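Long-range contacts in protein-tyrosine-phosphatase (Shewanella sp., PDB 2Z72), which hydrolyses phosphate esters of protein tyrosine at low temperature, probably through a two-zinc centre of the calcineurin-like phosphoesterase kind: residues S21-I26 against L39-P44; M109-D114 against V143-G148; K194-K199 against A226-N231; T287-V292 against V300-S305; N321-G326 against T334-S339. One frame throughout, in Å; residues are numbered along the deposited sequence. Where two conformers were deposited one is given.

Interaction 1 (S21-I26 against L39-P44); sequences STAYWI and LQVNRP
W25 lays one face of its indole over the backbone of R43 and the ring of P44. CD of P44 sits 3.5 Å from the centroid of the five-membered ring, 5° off its normal, while CA of R43 stands 3.7 Å from the centroid of the six-membered ring. Both are CH-pi contacts, and a proline suits the first because its ring CD, bonded to the backbone N, carries polarised hydrogens. CB of R43 reaches the far rim, 3.8 Å from CZ3 of W25. On the benzo side CZ2 of W25 comes within 3.2 Å of O of N42. The same CZ2 meets CG1 of V41 at 3.7 Å, and that methyl touches CB of A23 at 4.2 Å, a small residue that leaves room for the valine branch. Further out, NE1 of W25 is hydrogen-bonded to OG1 of T34, which helps fix the turn of the indole about its chi2 of 82°. The guanidinium of R43 turns off to bind O of L50. Strand 22-27, in the middle of a three-stranded antiparallel sheet, is thereby joined to the chain running out of strand 40-41. With no hydrogen bond across, the two segments cohere through C-H groups set over the indole and through apolar contact.

Interaction 2 (M109-D114 against V143-G148); sequences MVMTGD and VHLLMG. With ZN (zinc ion), chain B; ZN (zinc ion), chain C.
L146 packs beside strand 109-111 through CB, CG and CD1. Its CB lies 3.8 Å from O of M111, CG comes next to CG1 of V110, and CD1 ends 4.0 Å from both CG1 of V110 and CG2 of T112. CG stands anti to the carbonyl carbon (chi1 -50°), which starts the branch toward these methyls. An alanine here would remove CG and both methyls, and would probably leave CG1 of V110 and CG2 of T112 without the CD1 packed against them, opening a gap there. The backbones run parallel: N of H144 donates to O of M109 at 2.8 Å, nearly straight (175°). M111 N to H144 O and L146 N to M111 O continue the ladder. Strand 108-111, helix 122-138 and strand 142-145 form a beta-alpha-beta unit of the calcineurin-like phosphoesterase fold, whose metal ligands sit on loops at the strand ends. Beyond the strands G113 and G148 come within 3.9 Å, CA to CA, a closeness that side chains would not allow. D114 follows, its OD1 bridging the two zinc ions at 2.2 and 2.3 Å, alongside a water that also bridges them. D78 and H80 complete one site, N149, H207 and H286 the other, and N of H150 holds OD2 of D114.

Interaction 3 (K194-K199 against A226-N231); sequences KNTIIK and ALYRAN
Y228 and R229 carry the helix side of this contact, meeting the chain from K194 to I197. Y228 comes first and lays its ring against T196, the two side chains crossing at about a right angle. CG2 of T196 stands over one face, 3.8 Å from the ring centroid and 22° off its normal, displaced toward the CE1 rim; CB of T196 lies 3.5 Å from CD1 of Y228. A threonine suits this place, since its methyl offers C-H groups to the pi cloud. CD1 of I197 approaches the ring edge at CE1. Beyond the ring, OH of Y228 is tied to the carbonyl O of L248, which restrains the phenol at its far end.

R229 follows, its chain bending at chi3 to turn back to segment 194-199. NH1 of R229 donates to OD1 of N195 at 2.8 Å and weakly to O of K194 at 3.1 Å. The asparagine oxygen lies close to the guanidinium plane; amide and guanidinium planes are 71° apart, and NH1 stands 48° out of the carbonyl plane. A water bridges NH2 of R229 and the same OD1. Arginine suits the place by offering several N-H donors to two carbonyl oxygens and a water. A leucine in its place would probably leave OD1 of N195 and O of K194 without these donors, and the water without one of its holds.

ND2 of N195 binds O of M63. Helix 221-231 thus lies against segment 194-199, with N225 of the same helix bonded to the backbone of T196 and I197, while helix 243-249 flanks it at L227 and strand 203-206 pairs with strand 197-200.

Interaction 4 (T287-V292 against V300-S305); sequences TSQERV and VIAVDS
The carboxylate of D304 is the flat group that matters here, and S288 meets it from above: OG of S288 donates to OD1 of D304 at 2.7 Å, rising 46° out of the carboxylate plane. The other oxygen, OD2, takes the backbone N of S306, and K308 binds OG of S288 as well, so serine acts as a small polar link between the acid and a lysine. CG of D304 is anti to the backbone N (chi1 179°), which carries the carboxylate toward S288. The bonds to S288 and S306 hold both oxygens; OD1 also lies near the like-charged D78, and the side chain is about 4 Å from a zinc ion. The backbone adds N of Q289 to O of D304 at 2.8 Å. This loop follows strand 281-284 and the zinc ligand H286, and runs beside strand 300-302 and the residues after it, both strands belonging to the six-stranded mixed sheet. Farther along, contact becomes apolar: CG of Q289 rests on CB of A302 at 3.7 Å, and V292 sets CG1 against CG2 of I301 at 4.0 Å. CA of V292 also makes a C-H...O contact of 3.4 Å with O of A302. One water accepts from N of D304 and lies near O of T287; another lies between O of E290 and O of S305.

Interaction 5 (N321-G326 against T334-S339); sequences NRLIRG and TLQENS
R322 and E337 lie side by side and point the same way on one face of the strand pair. NE of R322 donates to OE2 of E337 at 2.8 Å, a salt bridge in which the oxygen lies in the guanidinium plane while the carboxylate is turned 61° from it. The arginine is extended from CG to NE; E337 has its CG between the backbone N and carbonyl carbon (chi1 53°), a placement from which the extended glutamate can run beside the arginine. Long, charged chains suit this partly exposed face. On the opposite face L323 and Q336 also run alongside each other, CD1 of L323 lying 3.8 Å from CB of Q336, and NE2 of Q336 bonds to OD1 of N341. The strands are antiparallel, and a classic beta bulge shifts their register: two residues, L335 and Q336, stand opposite the single L323, whose O accepts from N of L335 at 2.8 Å and N of Q336 at 3.3 Å. N of L323 returns a bond to O of Q336 at 2.9 Å. Past the bulge, I324 and T334 form a non-hydrogen-bonded pair on the R322 face, their side chains crossing obliquely. CD2 of L335 touches CB of R325 at 4.1 Å, while the guanidinium of R325 reaches E314 instead, in a salt bridge.

In the fold
The five contacts follow one another in series along the chain. Interactions 2 and 3 lie closest, centres 11 Å apart, and touch where the backbone of M147 meets that of N195. Interaction 4 adjoins interaction 2 through T112 and V303, and interaction 5 through R291 with R325 and I301 with L323. Interactions 3 and 4 reach the same six-stranded sheet, interactions 2 and 5 the eight-stranded one, and the touches of interaction 4 with 2 and 5 join these sheets. D114 of interaction 2 binds both zinc ions, and interaction 4 comes close to one. Interaction 1 stands apart, joining two small N-terminal sheets, its nearest atoms about 17 Å from interaction 2 and about 28 Å from interaction 5.

Interaction 1 (S21-I26 against L39-P44)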
# COMPACT_ATOMS: atom_id res chain seq x y z
N SER A 21 -23.86 7.30 -2.75
CA SER A 21 -22.76 7.19 -3.68
C SER A 21 -23.24 6.71 -5.04
O SER A 21 -24.33 6.19 -5.20
CB SER A 21 -21.71 6.26 -3.06
OG SER A 21 -21.08 6.84 -1.90
N THR A 22 -22.35 6.88 -6.05
CA THR A 22 -22.57 6.50 -7.41
C THR A 22 -21.37 5.70 -7.90
O THR A 22 -20.24 6.07 -7.55
CB THR A 22 -22.73 7.75 -8.27
OG1 THR A 22 -23.83 8.55 -7.82
CG2 THR A 22 -22.96 7.39 -9.76
N ALA A 23 -21.60 4.66 -8.64
CA ALA A 23 -20.55 3.83 -9.17
C ALA A 23 -20.52 3.89 -10.70
O ALA A 23 -21.57 3.72 -11.36
CB ALA A 23 -20.72 2.39 -8.71
N TYR A 24 -19.32 4.06 -11.24
CA TYR A 24 -19.03 4.03 -12.64
C TYR A 24 -18.32 2.71 -12.98
O TYR A 24 -17.31 2.40 -12.34
CB TYR A 24 -18.16 5.20 -13.06
CG TYR A 24 -18.80 6.54 -12.91
CD1 TYR A 24 -18.53 7.39 -11.85
CD2 TYR A 24 -19.71 7.03 -13.77
CE1 TYR A 24 -19.13 8.62 -11.74
CE2 TYR A 24 -20.33 8.26 -13.65
CZ TYR A 24 -20.05 9.05 -12.64
OH TYR A 24 -20.64 10.26 -12.50
N TRP A 25 -18.81 2.00 -13.97
CA TRP A 25 -18.32 0.70 -14.37
C TRP A 25 -17.99 0.74 -15.83
O TRP A 25 -18.79 1.24 -16.66
CB TRP A 25 -19.36 -0.39 -14.17
CG TRP A 25 -20.01 -0.41 -12.82
CD1 TRP A 25 -21.05 0.37 -12.41
CD2 TRP A 25 -19.72 -1.23 -11.70
NE1 TRP A 25 -21.40 0.10 -11.14
CE2 TRP A 25 -20.61 -0.89 -10.65
CE3 TRP A 25 -18.78 -2.24 -11.46
CZ2 TRP A 25 -20.57 -1.53 -9.40
CZ3 TRP A 25 -18.76 -2.87 -10.22
CH2 TRP A 25 -19.65 -2.51 -9.18
N ILE A 26 -16.81 0.22 -16.20
CA ILE A 26 -16.50 -0.04 -17.61
C ILE A 26 -16.83 -1.49 -17.90
O ILE A 26 -16.22 -2.39 -17.32
CB ILE A 26 -15.02 0.24 -17.93
CG1 ILE A 26 -14.60 1.59 -17.48
CG2 ILE A 26 -14.80 0.05 -19.43
CD1 ILE A 26 -15.51 2.75 -17.89
N LEU A 39 -25.45 1.12 0.80
CA LEU A 39 -23.97 0.99 0.82
C LEU A 39 -23.43 -0.20 0.05
O LEU A 39 -22.21 -0.47 0.09
CB LEU A 39 -23.41 0.98 2.21
CG LEU A 39 -23.80 2.21 3.06
CD1 LEU A 39 -23.08 2.02 4.38
CD2 LEU A 39 -23.46 3.55 2.43
N GLN A 40 -24.23 -0.90 -0.75
CA GLN A 40 -23.78 -2.10 -1.44
C GLN A 40 -23.45 -1.71 -2.86
O GLN A 40 -24.27 -1.31 -3.71
CB GLN A 40 -24.92 -3.10 -1.52
CG GLN A 40 -25.31 -3.78 -0.24
CD GLN A 40 -24.35 -4.73 0.42
OE1 GLN A 40 -23.32 -5.13 -0.14
NE2 GLN A 40 -24.65 -5.13 1.64
N VAL A 41 -22.19 -1.84 -3.18
CA VAL A 41 -21.75 -1.55 -4.54
C VAL A 41 -21.85 -2.83 -5.36
O VAL A 41 -20.95 -3.65 -5.29
CB VAL A 41 -20.32 -1.01 -4.53
CG1 VAL A 41 -19.90 -0.63 -5.90
CG2 VAL A 41 -20.17 0.17 -3.54
N ASN A 42 -22.97 -2.91 -6.07
CA ASN A 42 -23.35 -4.06 -6.86
C ASN A 42 -23.12 -3.81 -8.33
O ASN A 42 -23.50 -2.77 -8.87
CB ASN A 42 -24.83 -4.42 -6.67
CG ASN A 42 -25.05 -5.00 -5.28
OD1 ASN A 42 -24.13 -5.54 -4.65
ND2 ASN A 42 -26.29 -4.85 -4.86
N ARG A 43 -22.52 -4.81 -8.98
CA ARG A 43 -22.18 -4.67 -10.40
C ARG A 43 -23.42 -4.84 -11.21
O ARG A 43 -24.28 -5.68 -10.97
CB ARG A 43 -21.15 -5.78 -10.67
CG ARG A 43 -20.77 -6.08 -12.02
CD ARG A 43 -20.38 -7.53 -12.27
NE ARG A 43 -19.70 -8.20 -11.28
CZ ARG A 43 -19.76 -9.26 -10.54
NH1 ARG A 43 -20.73 -10.15 -10.55
NH2 ARG A 43 -18.77 -9.50 -9.68
N PRO A 44 -23.58 -4.07 -12.27
CA PRO A 44 -24.67 -4.38 -13.17
C PRO A 44 -24.46 -5.67 -13.95
O PRO A 44 -23.41 -6.31 -13.93
CB PRO A 44 -24.51 -3.23 -14.14
CG PRO A 44 -23.31 -2.42 -13.88
CD PRO A 44 -22.71 -2.97 -12.68

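Interaction 2 (M109-D114 against V143-G148)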
# COMPACT_ATOMS: atom_id res chain seq x y z
N MET A 109 -1.42 -6.56 9.06
CA MET A 109 -0.77 -6.57 7.78
C MET A 109 -0.23 -5.18 7.49
O MET A 109 -0.97 -4.21 7.67
CB MET A 109 -1.78 -6.94 6.66
CG MET A 109 -1.21 -6.77 5.28
SD MET A 109 -2.37 -7.20 3.96
CE MET A 109 -2.39 -8.94 4.08
N VAL A 110 1.00 -5.06 7.02
CA VAL A 110 1.53 -3.80 6.56
C VAL A 110 1.81 -3.97 5.06
O VAL A 110 2.67 -4.76 4.68
CB VAL A 110 2.81 -3.35 7.26
CG1 VAL A 110 3.16 -1.95 6.84
CG2 VAL A 110 2.64 -3.42 8.79
N MET A 111 1.06 -3.27 4.24
CA MET A 111 1.35 -3.22 2.80
C MET A 111 2.01 -1.88 2.54
O MET A 111 1.37 -0.84 2.60
CB MET A 111 0.05 -3.38 1.99
CG MET A 111 0.33 -3.24 0.48
SD MET A 111 -1.04 -3.76 -0.57
CE MET A 111 -0.98 -5.53 -0.37
N THR A 112 3.32 -1.91 2.32
CA THR A 112 4.13 -0.69 2.30
C THR A 112 4.11 0.03 0.96
O THR A 112 5.18 0.45 0.48
CB THR A 112 5.57 -0.98 2.74
OG1 THR A 112 6.15 -1.96 1.93
CG2 THR A 112 5.61 -1.53 4.18
N GLY A 113 2.92 0.22 0.38
CA GLY A 113 2.77 1.08 -0.79
C GLY A 113 2.81 0.39 -2.14
O GLY A 113 3.06 -0.80 -2.29
N ASP A 114 2.49 1.20 -3.14
CA ASP A 114 2.62 0.86 -4.57
C ASP A 114 1.70 -0.23 -5.02
O ASP A 114 2.05 -1.19 -5.71
CB ASP A 114 4.07 0.60 -4.97
CG ASP A 114 4.86 1.85 -5.26
OD1 ASP A 114 6.04 1.65 -5.82
OD2 ASP A 114 4.42 2.96 -4.95
N VAL A 143 -5.27 -3.82 8.82
CA VAL A 143 -4.45 -3.61 7.65
C VAL A 143 -3.95 -2.17 7.69
O VAL A 143 -4.73 -1.22 7.82
CB VAL A 143 -5.29 -3.79 6.35
CG1 VAL A 143 -4.52 -3.34 5.13
CG2 VAL A 143 -5.78 -5.22 6.23
N HIS A 144 -2.65 -2.03 7.58
CA HIS A 144 -1.97 -0.77 7.42
C HIS A 144 -1.57 -0.67 5.95
O HIS A 144 -0.60 -1.26 5.51
CB HIS A 144 -0.69 -0.68 8.26
CG HIS A 144 -0.93 -0.94 9.70
ND1 HIS A 144 -1.30 0.06 10.60
CD2 HIS A 144 -0.82 -2.09 10.41
CE1 HIS A 144 -1.38 -0.52 11.75
NE2 HIS A 144 -1.13 -1.84 11.71
N LEU A 145 -2.38 0.09 5.17
CA LEU A 145 -1.99 0.37 3.80
C LEU A 145 -1.21 1.67 3.83
O LEU A 145 -1.78 2.71 4.17
CB LEU A 145 -3.19 0.55 2.90
CG LEU A 145 -2.87 0.96 1.46
CD1 LEU A 145 -1.89 0.00 0.78
CD2 LEU A 145 -4.15 1.09 0.68
N LEU A 146 0.08 1.62 3.53
CA LEU A 146 0.89 2.81 3.51
C LEU A 146 0.94 3.37 2.11
O LEU A 146 0.90 2.65 1.09
CB LEU A 146 2.33 2.59 3.99
CG LEU A 146 2.45 1.85 5.31
CD1 LEU A 146 3.92 1.76 5.71
CD2 LEU A 146 1.64 2.53 6.41
N MET A 147 1.06 4.69 2.02
CA MET A 147 1.27 5.37 0.73
C MET A 147 2.67 5.17 0.20
O MET A 147 3.66 5.42 0.89
CB MET A 147 1.06 6.86 0.88
CG MET A 147 -0.32 7.30 1.29
SD MET A 147 -1.54 7.22 -0.07
CE MET A 147 -1.19 8.70 -0.94
N GLY A 148 2.76 4.70 -1.04
CA GLY A 148 4.02 4.65 -1.75
C GLY A 148 4.19 5.75 -2.71
O GLY A 148 3.33 6.65 -2.86
ZN ZN B . 7.03 -0.07 -6.68
ZN ZN C . 8.01 2.65 -5.23
O HOH W 1 8.31 -1.61 -7.39
O HOH W 2 8.44 1.31 -6.59

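Interaction 3 (K194-K199 against A226-N231)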
# COMPACT_ATOMS: atom_id res chain seq x y z
N LYS A 194 -4.69 7.49 4.92
CA LYS A 194 -3.61 6.57 5.25
C LYS A 194 -2.33 7.26 5.70
O LYS A 194 -2.06 8.42 5.41
CB LYS A 194 -3.37 5.64 4.04
CG LYS A 194 -4.58 4.78 3.70
CD LYS A 194 -5.14 3.97 4.86
CE LYS A 194 -6.32 3.11 4.52
NZ LYS A 194 -6.86 2.47 5.76
N ASN A 195 -1.57 6.48 6.47
CA ASN A 195 -0.22 6.84 6.88
C ASN A 195 0.76 6.51 5.76
O ASN A 195 0.48 5.78 4.80
CB ASN A 195 0.17 6.10 8.16
CG ASN A 195 -0.63 6.58 9.35
OD1 ASN A 195 -0.68 7.79 9.58
ND2 ASN A 195 -1.28 5.70 10.08
N THR A 196 1.97 7.04 5.95
CA THR A 196 3.11 6.84 5.07
C THR A 196 4.23 6.10 5.77
O THR A 196 4.93 5.28 5.19
CB THR A 196 3.53 8.17 4.44
OG1 THR A 196 2.39 8.77 3.82
CG2 THR A 196 4.59 8.04 3.38
N ILE A 197 4.46 6.39 7.08
CA ILE A 197 5.47 5.76 7.87
C ILE A 197 4.82 5.27 9.16
O ILE A 197 4.15 6.07 9.83
CB ILE A 197 6.62 6.75 8.22
CG1 ILE A 197 7.22 7.40 7.00
CG2 ILE A 197 7.72 6.02 9.01
CD1 ILE A 197 7.81 8.77 7.23
N ILE A 198 5.06 4.03 9.56
CA ILE A 198 4.53 3.55 10.85
C ILE A 198 5.60 2.75 11.58
O ILE A 198 6.59 2.28 11.02
CB ILE A 198 3.24 2.73 10.68
CG1 ILE A 198 3.47 1.38 9.98
CG2 ILE A 198 2.17 3.55 10.02
CD1 ILE A 198 2.28 0.45 10.04
N LYS A 199 5.35 2.60 12.88
CA LYS A 199 6.19 1.80 13.78
C LYS A 199 5.31 0.80 14.48
O LYS A 199 4.29 1.16 15.05
CB LYS A 199 6.84 2.74 14.81
CG LYS A 199 7.86 2.05 15.72
CD LYS A 199 8.48 3.11 16.72
CE LYS A 199 9.31 2.50 17.80
NZ LYS A 199 9.67 3.60 18.72
N ALA A 226 0.99 13.62 8.84
CA ALA A 226 0.02 14.65 8.67
C ALA A 226 0.32 15.53 7.46
O ALA A 226 -0.60 15.92 6.70
CB ALA A 226 -0.03 15.52 9.96
N LEU A 227 1.59 15.88 7.26
CA LEU A 227 1.92 16.68 6.05
C LEU A 227 1.66 15.91 4.78
O LEU A 227 1.21 16.53 3.78
CB LEU A 227 3.40 17.08 6.14
CG LEU A 227 3.72 18.22 7.10
CD1 LEU A 227 5.22 18.38 7.22
CD2 LEU A 227 3.10 19.52 6.60
N TYR A 228 1.90 14.60 4.79
CA TYR A 228 1.61 13.81 3.59
C TYR A 228 0.11 13.83 3.30
O TYR A 228 -0.28 14.00 2.13
CB TYR A 228 2.07 12.40 3.81
CG TYR A 228 3.55 12.13 3.60
CD1 TYR A 228 4.37 11.53 4.54
CD2 TYR A 228 4.14 12.42 2.37
CE1 TYR A 228 5.66 11.29 4.34
CE2 TYR A 228 5.46 12.13 2.12
CZ TYR A 228 6.24 11.56 3.11
OH TYR A 228 7.57 11.23 2.91
N ARG A 229 -0.74 13.68 4.30
CA ARG A 229 -2.16 13.71 4.05
C ARG A 229 -2.60 15.08 3.55
O ARG A 229 -3.48 15.19 2.69
CB ARG A 229 -2.94 13.33 5.32
CG ARG A 229 -2.98 11.84 5.59
CD ARG A 229 -3.86 11.46 6.74
NE ARG A 229 -3.24 11.77 8.05
CZ ARG A 229 -2.42 10.95 8.68
NH1 ARG A 229 -2.11 9.79 8.21
NH2 ARG A 229 -1.92 11.31 9.86
N ALA A 230 -2.05 16.15 4.12
CA ALA A 230 -2.48 17.50 3.81
C ALA A 230 -2.00 17.99 2.47
O ALA A 230 -2.58 18.96 1.95
CB ALA A 230 -2.03 18.47 4.92
N ASN A 231 -0.99 17.37 1.92
CA ASN A 231 -0.33 17.94 0.74
C ASN A 231 -0.25 17.00 -0.40
O ASN A 231 0.34 17.38 -1.43
CB ASN A 231 1.09 18.45 1.09
CG ASN A 231 0.97 19.61 2.07
OD1 ASN A 231 1.14 19.45 3.33
ND2 ASN A 231 0.63 20.76 1.53
O HOH W 3 -0.26 9.86 11.92

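Interaction 4 (T287-V292 against V300-S305)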
# COMPACT_ATOMS: atom_id res chain seq x y z
N THR A 287 12.22 -0.82 -3.99
CA THR A 287 13.36 -1.32 -4.72
C THR A 287 13.24 -2.84 -4.84
O THR A 287 13.42 -3.56 -3.87
CB THR A 287 14.67 -0.87 -4.04
OG1 THR A 287 14.67 0.53 -3.82
CG2 THR A 287 15.86 -1.22 -4.96
N SER A 288 12.90 -3.27 -6.09
CA SER A 288 12.42 -4.63 -6.26
C SER A 288 13.56 -5.66 -6.14
O SER A 288 14.61 -5.51 -6.75
CB SER A 288 11.76 -4.79 -7.61
OG SER A 288 10.78 -3.76 -7.80
N GLN A 289 13.26 -6.69 -5.41
CA GLN A 289 14.14 -7.85 -5.19
C GLN A 289 13.54 -9.14 -5.73
O GLN A 289 12.34 -9.22 -6.02
CB GLN A 289 14.40 -8.03 -3.68
CG GLN A 289 14.91 -6.78 -3.01
CD GLN A 289 16.14 -6.21 -3.63
OE1 GLN A 289 16.25 -4.98 -3.89
NE2 GLN A 289 17.07 -7.07 -3.85
N GLU A 290 14.35 -10.17 -5.87
CA GLU A 290 13.88 -11.45 -6.39
C GLU A 290 13.07 -12.22 -5.36
O GLU A 290 12.41 -13.20 -5.71
CB GLU A 290 15.08 -12.30 -6.84
CG GLU A 290 15.85 -11.64 -7.97
CD GLU A 290 17.02 -12.48 -8.47
OE1 GLU A 290 17.89 -11.97 -9.20
OE2 GLU A 290 17.12 -13.69 -8.17
N ARG A 291 13.16 -11.80 -4.08
CA ARG A 291 12.55 -12.51 -2.96
C ARG A 291 12.53 -11.56 -1.79
O ARG A 291 13.21 -10.53 -1.82
CB ARG A 291 13.30 -13.80 -2.55
CG ARG A 291 14.77 -13.60 -2.25
CD ARG A 291 15.45 -14.89 -1.77
NE ARG A 291 16.73 -14.50 -1.17
CZ ARG A 291 17.83 -14.23 -1.88
NH1 ARG A 291 17.83 -14.34 -3.23
NH2 ARG A 291 18.88 -13.86 -1.19
N VAL A 292 11.76 -11.87 -0.76
CA VAL A 292 11.91 -11.16 0.53
C VAL A 292 13.31 -11.51 1.08
O VAL A 292 13.70 -12.66 1.08
CB VAL A 292 10.80 -11.55 1.48
CG1 VAL A 292 11.16 -11.26 2.95
CG2 VAL A 292 9.49 -10.88 1.12
N VAL A 300 17.66 -4.39 7.74
CA VAL A 300 16.71 -3.95 6.72
C VAL A 300 16.11 -5.22 6.12
O VAL A 300 16.85 -6.14 5.74
CB VAL A 300 17.36 -3.11 5.61
CG1 VAL A 300 16.40 -2.93 4.42
CG2 VAL A 300 17.79 -1.72 6.08
N ILE A 301 14.79 -5.24 6.02
CA ILE A 301 14.14 -6.32 5.26
C ILE A 301 13.43 -5.69 4.08
O ILE A 301 12.60 -4.83 4.24
CB ILE A 301 13.17 -7.18 6.07
CG1 ILE A 301 13.72 -7.59 7.45
CG2 ILE A 301 12.77 -8.40 5.26
CD1 ILE A 301 14.90 -8.54 7.41
N ALA A 302 13.83 -6.20 2.89
CA ALA A 302 13.25 -5.77 1.62
C ALA A 302 12.04 -6.63 1.33
O ALA A 302 12.13 -7.86 1.26
CB ALA A 302 14.29 -5.93 0.51
N VAL A 303 10.87 -6.01 1.17
CA VAL A 303 9.64 -6.73 0.92
C VAL A 303 8.98 -6.34 -0.41
O VAL A 303 7.83 -6.74 -0.62
CB VAL A 303 8.66 -6.61 2.11
CG1 VAL A 303 9.28 -7.21 3.37
CG2 VAL A 303 8.19 -5.19 2.37
N ASP A 304 9.71 -5.69 -1.29
CA ASP A 304 9.30 -5.67 -2.69
C ASP A 304 9.90 -6.91 -3.30
O ASP A 304 11.12 -6.93 -3.55
CB ASP A 304 9.69 -4.39 -3.39
CG ASP A 304 9.29 -4.36 -4.86
OD1 ASP A 304 9.45 -3.28 -5.45
OD2 ASP A 304 8.83 -5.42 -5.38
N SER A 305 9.10 -7.92 -3.51
CA SER A 305 9.52 -9.19 -4.06
C SER A 305 9.20 -9.37 -5.51
O SER A 305 9.05 -10.49 -6.01
CB SER A 305 8.83 -10.27 -3.22
OG SER A 305 7.48 -10.07 -3.45
O HOH W 4 12.25 -3.97 -1.25
O HOH W 5 9.62 -13.33 -5.01

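Interaction 5 (N321-G326 against T334-S339)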
# COMPACT_ATOMS: atom_id res chain seq x y z
N ASN A 321 9.32 -13.46 17.86
CA ASN A 321 10.70 -12.98 17.79
C ASN A 321 11.51 -13.62 16.68
O ASN A 321 12.73 -13.79 16.79
CB ASN A 321 11.36 -13.25 19.13
CG ASN A 321 10.99 -11.99 19.93
OD1 ASN A 321 10.19 -11.93 20.86
ND2 ASN A 321 11.67 -10.97 19.40
N ARG A 322 10.79 -13.99 15.62
CA ARG A 322 11.37 -14.49 14.40
C ARG A 322 11.01 -13.54 13.24
O ARG A 322 9.93 -12.91 13.27
CB ARG A 322 10.90 -15.88 14.02
CG ARG A 322 11.30 -16.91 15.07
CD ARG A 322 11.10 -18.30 14.43
NE ARG A 322 11.38 -19.35 15.35
CZ ARG A 322 10.52 -19.82 16.25
NH1 ARG A 322 9.28 -19.31 16.37
NH2 ARG A 322 10.93 -20.80 17.03
N LEU A 323 11.87 -13.57 12.25
CA LEU A 323 11.58 -12.99 10.95
C LEU A 323 11.52 -14.14 9.96
O LEU A 323 12.52 -14.85 9.84
CB LEU A 323 12.65 -11.98 10.51
CG LEU A 323 12.90 -10.81 11.42
CD1 LEU A 323 14.17 -10.09 11.01
CD2 LEU A 323 11.69 -9.93 11.41
N ILE A 324 10.39 -14.30 9.29
CA ILE A 324 10.15 -15.46 8.44
C ILE A 324 9.80 -15.01 7.03
O ILE A 324 8.93 -14.14 6.85
CB ILE A 324 9.04 -16.33 9.01
CG1 ILE A 324 9.49 -16.85 10.42
CG2 ILE A 324 8.63 -17.43 8.04
CD1 ILE A 324 8.42 -17.35 11.31
N ARG A 325 10.45 -15.58 6.05
CA ARG A 325 10.14 -15.43 4.65
C ARG A 325 9.02 -16.41 4.29
O ARG A 325 9.18 -17.61 4.46
CB ARG A 325 11.40 -15.71 3.83
CG ARG A 325 11.23 -15.77 2.32
CD ARG A 325 12.60 -16.08 1.72
NE ARG A 325 12.47 -16.39 0.31
CZ ARG A 325 13.08 -17.28 -0.43
NH1 ARG A 325 14.00 -18.09 0.12
NH2 ARG A 325 12.75 -17.32 -1.69
N GLY A 326 7.93 -15.89 3.76
CA GLY A 326 6.80 -16.69 3.28
C GLY A 326 6.83 -16.70 1.77
O GLY A 326 6.62 -15.69 1.10
N THR A 334 13.13 -19.31 7.70
CA THR A 334 13.44 -18.33 8.74
C THR A 334 14.63 -17.47 8.32
O THR A 334 15.63 -18.09 7.96
CB THR A 334 13.71 -19.05 10.08
OG1 THR A 334 12.46 -19.71 10.40
CG2 THR A 334 13.96 -18.09 11.20
N LEU A 335 14.50 -16.16 8.44
CA LEU A 335 15.62 -15.26 8.18
C LEU A 335 16.42 -14.98 9.42
O LEU A 335 17.64 -14.88 9.42
CB LEU A 335 15.17 -13.92 7.59
CG LEU A 335 14.34 -14.00 6.31
CD1 LEU A 335 13.91 -12.64 5.84
CD2 LEU A 335 15.13 -14.70 5.21
N GLN A 336 15.71 -14.83 10.56
CA GLN A 336 16.32 -14.49 11.84
C GLN A 336 15.48 -15.16 12.92
O GLN A 336 14.26 -15.09 12.91
CB GLN A 336 16.41 -12.97 12.10
CG GLN A 336 17.36 -12.57 13.23
CD GLN A 336 17.37 -11.09 13.48
OE1 GLN A 336 16.42 -10.56 14.07
NE2 GLN A 336 18.40 -10.35 13.09
N GLU A 337 16.17 -15.76 13.91
CA GLU A 337 15.42 -16.22 15.09
C GLU A 337 16.15 -15.82 16.32
O GLU A 337 17.38 -15.94 16.45
CB GLU A 337 15.11 -17.65 14.99
CG GLU A 337 16.17 -18.70 14.74
CD GLU A 337 15.28 -19.98 14.63
OE1 GLU A 337 15.73 -20.99 14.06
OE2 GLU A 337 14.13 -19.90 15.13
N ASN A 338 15.26 -15.44 17.24
CA ASN A 338 15.62 -14.54 18.36
C ASN A 338 16.46 -13.34 17.90
O ASN A 338 15.86 -12.32 17.52
CB ASN A 338 16.28 -15.37 19.47
CG ASN A 338 15.23 -16.33 20.01
OD1 ASN A 338 15.45 -17.54 19.92
ND2 ASN A 338 14.15 -15.77 20.53
N SER A 339 17.79 -13.36 17.88
CA SER A 339 18.48 -12.27 17.15
C SER A 339 19.54 -12.85 16.21
O SER A 339 20.41 -12.20 15.61
CB SER A 339 19.07 -11.26 18.11
OG SER A 339 19.36 -9.97 17.57